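Local coordinates for protein glutamate--tRNA ligase (Elizabethkingia anophelis, PDB 6B1Z) that probably attaches glutamate to its cognate tRNA at the expense of ATP, as a class I glutamyl-tRNA synthetase, at residues 85-88 with 89-92; 102-105 with 106-110. All coordinates share one frame; numbering follows the deposited sequence.

Interaction 1 (85-88 with 89-92); sequences GPYA and PYRQ
Tyr90 reaches back along its own chain and sets its phenol against the turn formed by Gly85 to Ala88. The partners of its ring are two to five residues away in one continuous stretch. The hydroxyl leads: Tyr87 N donates to Tyr90 OH at 3.0 Å, with an N-H...O angle of 158°. Tyr90 CG lies anti to the carbonyl carbon (chi1 -69°), and this turns the ring toward the preceding residues. The same oxygen is hydrogen-bonded to Glu79, so two hydrogen bonds grip it.

The packing is tightest round this buried phenol. Gly85 C sits in the ring plane at the edge, 3.3 Å from Tyr90 OH. Gly85 has no side chain, and its carbonyl carbon comes right up to the hydroxyl. Pro86 CD touches Tyr90 OH at 3.4 Å. Tyr87 O lies over one face of the Tyr90 ring, offset toward its rim. Ala88 meets the ring obliquely, its N 3.4 Å from Tyr90 CE2 and its CB 3.8 Å from the same carbon.

The solvent side is looser. Gly85, Pro86 and Ala88 grip the phenol from a turn that is itself exposed. The Tyr87 ring leads away from Tyr90, and its CB is the part that stays close, 3.7 Å from Tyr90 OH. Arg95 joins the two halves from outside by bonding to the carbonyl oxygens of both Tyr87 and Pro89.

The backbone bond Ala88 N to Gly85 O is weak. The arrangement is a type I beta turn followed by a cis peptide bond before Pro89, in a loop of the class I catalytic domain.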
ATOM      1  N   GLY A  85      25.885   2.430  -3.641  1.00 19.51           N
ATOM      2  CA  GLY A  85      26.207   1.389  -2.695  1.00 19.03           C
ATOM      3  C   GLY A  85      27.321   0.505  -3.203  1.00 19.13           C
ATOM      4  O   GLY A  85      27.734   0.591  -4.361  1.00 20.85           O
ATOM      5  N   PRO A  86      27.798  -0.406  -2.349  1.00 20.71           N
ATOM      6  CA  PRO A  86      28.994  -1.199  -2.685  1.00 26.02           C
ATOM      7  C   PRO A  86      28.785  -2.251  -3.766  1.00 21.06           C
ATOM      8  O   PRO A  86      29.782  -2.778  -4.281  1.00 23.81           O
ATOM      9  CB  PRO A  86      29.358  -1.858  -1.346  1.00 26.63           C
ATOM     10  CG  PRO A  86      28.053  -1.921  -0.597  1.00 29.39           C
ATOM     11  CD  PRO A  86      27.305  -0.670  -0.986  1.00 24.71           C
ATOM     12  N   TYR A  87      27.544  -2.580  -4.122  1.00 18.83           N
ATOM     13  CA  TYR A  87      27.266  -3.623  -5.102  1.00 19.77           C
ATOM     14  C   TYR A  87      26.521  -3.075  -6.313  1.00 20.31           C
ATOM     15  O   TYR A  87      25.805  -3.808  -6.994  1.00 21.71           O
ATOM     16  CB  TYR A  87      26.490  -4.778  -4.466  1.00 20.45           C
ATOM     17  CG  TYR A  87      27.240  -5.364  -3.297  1.00 21.05           C
ATOM     18  CD1 TYR A  87      28.389  -6.121  -3.505  1.00 23.40           C
ATOM     19  CD2 TYR A  87      26.843  -5.112  -1.994  1.00 22.43           C
ATOM     20  CE1 TYR A  87      29.098  -6.634  -2.448  1.00 28.41           C
ATOM     21  CE2 TYR A  87      27.555  -5.622  -0.923  1.00 28.68           C
ATOM     22  CZ  TYR A  87      28.681  -6.388  -1.166  1.00 30.46           C
ATOM     23  OH  TYR A  87      29.407  -6.909  -0.122  1.00 33.46           O
ATOM     24  N   ALA A  88      26.704  -1.791  -6.606  1.00 18.55           N
ATOM     25  CA  ALA A  88      26.100  -1.207  -7.784  1.00 19.64           C
ATOM     26  C   ALA A  88      26.610  -1.917  -9.039  1.00 20.61           C
ATOM     27  O   ALA A  88      27.734  -2.428  -9.057  1.00 23.48           O
ATOM     28  CB  ALA A  88      26.423   0.285  -7.842  1.00 20.36           C
ATOM     29  N   PRO A  89      25.815  -1.935 -10.131  1.00 20.83           N
ATOM     30  CA  PRO A  89      24.520  -1.264 -10.315  1.00 19.73           C
ATOM     31  C   PRO A  89      23.367  -1.927  -9.579  1.00 17.63           C
ATOM     32  O   PRO A  89      23.280  -3.151  -9.498  1.00 18.99           O
ATOM     33  CB  PRO A  89      24.281  -1.355 -11.829  1.00 23.16           C
ATOM     34  CG  PRO A  89      25.630  -1.647 -12.429  1.00 22.57           C
ATOM     35  CD  PRO A  89      26.316  -2.501 -11.398  1.00 20.90           C
ATOM     36  N   TYR A  90      22.466  -1.099  -9.062  1.00 16.77           N
ATOM     37  CA  TYR A  90      21.264  -1.607  -8.413  1.00 15.99           C
ATOM     38  C   TYR A  90      20.075  -1.661  -9.362  1.00 17.49           C
ATOM     39  O   TYR A  90      18.947  -1.864  -8.905  1.00 19.79           O
ATOM     40  CB  TYR A  90      20.939  -0.769  -7.161  1.00 17.48           C
ATOM     41  CG  TYR A  90      21.974  -0.998  -6.083  1.00 16.19           C
ATOM     42  CD1 TYR A  90      21.881  -2.092  -5.234  1.00 17.07           C
ATOM     43  CD2 TYR A  90      23.077  -0.138  -5.951  1.00 19.61           C
ATOM     44  CE1 TYR A  90      22.851  -2.334  -4.267  1.00 17.86           C
ATOM     45  CE2 TYR A  90      24.054  -0.371  -4.986  1.00 18.85           C
ATOM     46  CZ  TYR A  90      23.926  -1.460  -4.143  1.00 17.64           C
ATOM     47  OH  TYR A  90      24.882  -1.708  -3.192  1.00 18.10           O
ATOM     48  N   ARG A  91      20.300  -1.497 -10.665  1.00 17.15           N
ATOM     49  CA  ARG A  91      19.309  -1.829 -11.689  1.00 17.04           C
ATOM     50  C   ARG A  91      19.794  -3.046 -12.456  1.00 17.74           C
ATOM     51  O   ARG A  91      20.932  -3.071 -12.935  1.00 18.21           O
ATOM     52  CB  ARG A  91      19.082  -0.681 -12.670  1.00 19.27           C
ATOM     53  CG  ARG A  91      18.631   0.607 -12.054  1.00 19.43           C
ATOM     54  CD  ARG A  91      18.369   1.609 -13.156  1.00 22.50           C
ATOM     55  NE  ARG A  91      17.909   2.893 -12.630  1.00 24.76           N
ATOM     56  CZ  ARG A  91      18.508   4.051 -12.870  1.00 21.68           C
ATOM     57  NH1 ARG A  91      19.585   4.099 -13.651  1.00 29.00           N
ATOM     58  NH2 ARG A  91      18.019   5.185 -12.358  1.00 22.88           N
ATOM     59  N   GLN A  92      18.928  -4.053 -12.581  1.00 17.63           N
ATOM     60  CA  GLN A  92      19.354  -5.297 -13.218  1.00 16.50           C
ATOM     61  C   GLN A  92      19.658  -5.108 -14.701  1.00 16.95           C
ATOM     62  O   GLN A  92      20.514  -5.826 -15.252  1.00 18.83           O
ATOM     63  CB  GLN A  92      18.285  -6.367 -12.991  1.00 18.93           C
ATOM     64  CG  GLN A  92      18.214  -6.785 -11.519  1.00 17.73           C
ATOM     65  CD  GLN A  92      17.350  -8.001 -11.282  1.00 18.69           C
ATOM     66  OE1 GLN A  92      16.220  -8.078 -11.759  1.00 21.48           O
ATOM     67  NE2 GLN A  92      17.869  -8.944 -10.518  1.00 17.83           N
TER

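Interaction 2 (102-105 with 106-110); sequences YTEQ and ILKTD
Thr103 and Leu107 run alongside each other, four residues apart, where helix 96-106 runs out into the loop. Thr103 CG2 meets Leu107 CD1 at 4.1 Å. The methyl is anti to the backbone N of Thr103, while its hydroxyl bonds back to the carbonyl of Tyr99.

One residue further on, Glu104 and Lys108 cross at an angle. Their charged ends form a long salt bridge, Glu104 OE2 to Lys108 NZ at 3.7 Å. Both chains are extended beyond CG, which lets their ends meet across the surface.

The backbone positions these side chains. Ile106 N donates to Tyr102 O at 3.0 Å, and Leu107 N to Thr103 O at 3.1 Å. Lys108 N then bonds to Gln105 O at 3.0 Å, from 56° above the carbonyl plane. The spacing has dropped from four residues to three. Thr109 OG1 donates to Ile106 O at 2.8 Å, in the carbonyl plane, and Thr109 N bonds to Ile106 O at 3.1 Å. The same hydroxyl also bonds to Tyr111 N.

Further out, Ile106 packs on Phe212 of helix 210-220 and on Leu242 and Met246 of helix 236-246. Thr103 and Leu107 touch Ile169 of strand 168-171.

The chemistry implies a chain end held by backbone bonds and the Thr109 hydroxyl, to which the long ion pair between two exposed residues probably adds little.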
ATOM      1  N   TYR A 102      28.016 -15.584 -15.113  1.00 21.23           N
ATOM      2  CA  TYR A 102      27.357 -16.701 -14.449  1.00 20.68           C
ATOM      3  C   TYR A 102      26.574 -17.573 -15.411  1.00 23.47           C
ATOM      4  O   TYR A 102      26.381 -18.764 -15.129  1.00 20.21           O
ATOM      5  CB  TYR A 102      26.483 -16.170 -13.314  1.00 21.74           C
ATOM      6  CG  TYR A 102      27.360 -15.609 -12.219  1.00 18.36           C
ATOM      7  CD1 TYR A 102      28.384 -16.370 -11.677  1.00 23.65           C
ATOM      8  CD2 TYR A 102      27.212 -14.300 -11.778  1.00 22.19           C
ATOM      9  CE1 TYR A 102      29.208 -15.866 -10.694  1.00 24.38           C
ATOM     10  CE2 TYR A 102      28.030 -13.790 -10.792  1.00 26.66           C
ATOM     11  CZ  TYR A 102      29.021 -14.577 -10.254  1.00 28.47           C
ATOM     12  OH  TYR A 102      29.842 -14.069  -9.274  1.00 31.45           O
ATOM     13  N   THR A 103      26.153 -17.031 -16.552  1.00 20.33           N
ATOM     14  CA  THR A 103      25.619 -17.887 -17.606  1.00 22.20           C
ATOM     15  C   THR A 103      26.682 -18.872 -18.092  1.00 21.10           C
ATOM     16  O   THR A 103      26.410 -20.069 -18.250  1.00 22.03           O
ATOM     17  CB  THR A 103      25.096 -17.022 -18.754  1.00 21.72           C
ATOM     18  OG1 THR A 103      23.960 -16.280 -18.304  1.00 21.71           O
ATOM     19  CG2 THR A 103      24.687 -17.878 -19.940  1.00 22.89           C
ATOM     20  N   GLU A 104      27.910 -18.389 -18.315  1.00 20.50           N
ATOM     21  CA  GLU A 104      28.999 -19.285 -18.702  1.00 21.24           C
ATOM     22  C   GLU A 104      29.227 -20.353 -17.634  1.00 24.45           C
ATOM     23  O   GLU A 104      29.452 -21.530 -17.959  1.00 22.95           O
ATOM     24  CB  GLU A 104      30.279 -18.480 -18.955  1.00 25.18           C
ATOM     25  CG  GLU A 104      31.465 -19.343 -19.377  1.00 39.08           C
ATOM     26  CD  GLU A 104      32.778 -18.581 -19.398  1.00 62.71           C
ATOM     27  OE1 GLU A 104      32.766 -17.358 -19.140  1.00 67.45           O
ATOM     28  OE2 GLU A 104      33.824 -19.212 -19.667  1.00 67.79           O
ATOM     29  N   GLN A 105      29.138 -19.968 -16.356  1.00 22.53           N
ATOM     30  CA  GLN A 105      29.370 -20.921 -15.272  1.00 19.94           C
ATOM     31  C   GLN A 105      28.311 -22.017 -15.261  1.00 20.49           C
ATOM     32  O   GLN A 105      28.640 -23.212 -15.222  1.00 21.39           O
ATOM     33  CB  GLN A 105      29.410 -20.200 -13.923  1.00 22.07           C
ATOM     34  CG  GLN A 105      29.739 -21.131 -12.763  1.00 23.15           C
ATOM     35  CD  GLN A 105      29.706 -20.452 -11.416  1.00 25.17           C
ATOM     36  OE1 GLN A 105      30.095 -19.287 -11.280  1.00 24.27           O
ATOM     37  NE2 GLN A 105      29.250 -21.179 -10.399  1.00 23.35           N
ATOM     38  N   ILE A 106      27.030 -21.640 -15.310  1.00 20.24           N
ATOM     39  CA  ILE A 106      25.994 -22.662 -15.189  1.00 20.58           C
ATOM     40  C   ILE A 106      25.958 -23.575 -16.410  1.00 20.06           C
ATOM     41  O   ILE A 106      25.526 -24.733 -16.296  1.00 18.98           O
ATOM     42  CB  ILE A 106      24.599 -22.046 -14.925  1.00 17.93           C
ATOM     43  CG1 ILE A 106      23.689 -23.117 -14.279  1.00 16.35           C
ATOM     44  CG2 ILE A 106      23.984 -21.477 -16.218  1.00 17.46           C
ATOM     45  CD1 ILE A 106      22.343 -22.614 -13.849  1.00 18.30           C
ATOM     46  N   LEU A 107      26.418 -23.105 -17.573  1.00 20.37           N
ATOM     47  CA  LEU A 107      26.448 -23.962 -18.754  1.00 20.62           C
ATOM     48  C   LEU A 107      27.500 -25.055 -18.652  1.00 25.64           C
ATOM     49  O   LEU A 107      27.473 -25.990 -19.460  1.00 27.63           O
ATOM     50  CB  LEU A 107      26.688 -23.125 -20.017  1.00 23.10           C
ATOM     51  CG  LEU A 107      25.482 -22.317 -20.503  1.00 24.63           C
ATOM     52  CD1 LEU A 107      25.898 -21.403 -21.657  1.00 26.22           C
ATOM     53  CD2 LEU A 107      24.341 -23.249 -20.914  1.00 24.67           C
ATOM     54  N   LYS A 108      28.417 -24.968 -17.686  1.00 21.37           N
ATOM     55  CA  LYS A 108      29.358 -26.060 -17.456  1.00 24.33           C
ATOM     56  C   LYS A 108      28.772 -27.178 -16.602  1.00 24.82           C
ATOM     57  O   LYS A 108      29.413 -28.232 -16.471  1.00 28.49           O
ATOM     58  CB  LYS A 108      30.624 -25.521 -16.802  1.00 23.74           C
ATOM     59  CG  LYS A 108      31.413 -24.617 -17.725  1.00 29.12           C
ATOM     60  CD  LYS A 108      32.494 -23.862 -16.984  1.00 32.77           C
ATOM     61  CE  LYS A 108      33.165 -22.855 -17.904  1.00 40.11           C
ATOM     62  NZ  LYS A 108      34.125 -21.975 -17.184  1.00 48.15           N
ATOM     63  N   THR A 109      27.582 -26.986 -16.041  1.00 24.30           N
ATOM     64  CA  THR A 109      26.922 -27.956 -15.177  1.00 22.93           C
ATOM     65  C   THR A 109      25.898 -28.769 -15.965  1.00 22.35           C
ATOM     66  O   THR A 109      25.546 -28.448 -17.099  1.00 24.52           O
ATOM     67  CB  THR A 109      26.210 -27.271 -14.000  1.00 23.47           C
ATOM     68  OG1 THR A 109      24.970 -26.697 -14.436  1.00 19.38           O
ATOM     69  CG2 THR A 109      27.060 -26.167 -13.383  1.00 21.62           C
ATOM     70  N   ASP A 110      25.388 -29.820 -15.323  1.00 24.82           N
ATOM     71  CA  ASP A 110      24.269 -30.565 -15.876  1.00 25.87           C
ATOM     72  C   ASP A 110      22.925 -30.002 -15.443  1.00 29.20           C
ATOM     73  O   ASP A 110      21.912 -30.710 -15.504  1.00 28.14           O
ATOM     74  CB  ASP A 110      24.363 -32.042 -15.489  1.00 28.84           C
ATOM     75  CG  ASP A 110      25.546 -32.735 -16.136  1.00 52.58           C
ATOM     76  OD1 ASP A 110      26.431 -33.220 -15.397  1.00 60.57           O
ATOM     77  OD2 ASP A 110      25.599 -32.775 -17.385  1.00 58.26           O
TER

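Following the chain from the N terminus, interaction 1 comes first, in the loop between helix 62-73 and helix 96-106. It folds Tyr90 back onto the turn 85-88. The chain then enters helix 96-106, and interaction 2 follows at its far end, before strand 112-115. The two are in series, so neither nests in nor crosses the other. The centres of interactions 1 and 2 are about 23 Å apart, and the two do not touch. Both belong to the class I catalytic domain. Helix 210-220 is a shared neighbour: Gln92 bonds to Asn214 and Asp217, while Tyr102, Thr103 and Ile106 pack on it. Tyr90 and Gln92 also bond to the backbone of Ile50.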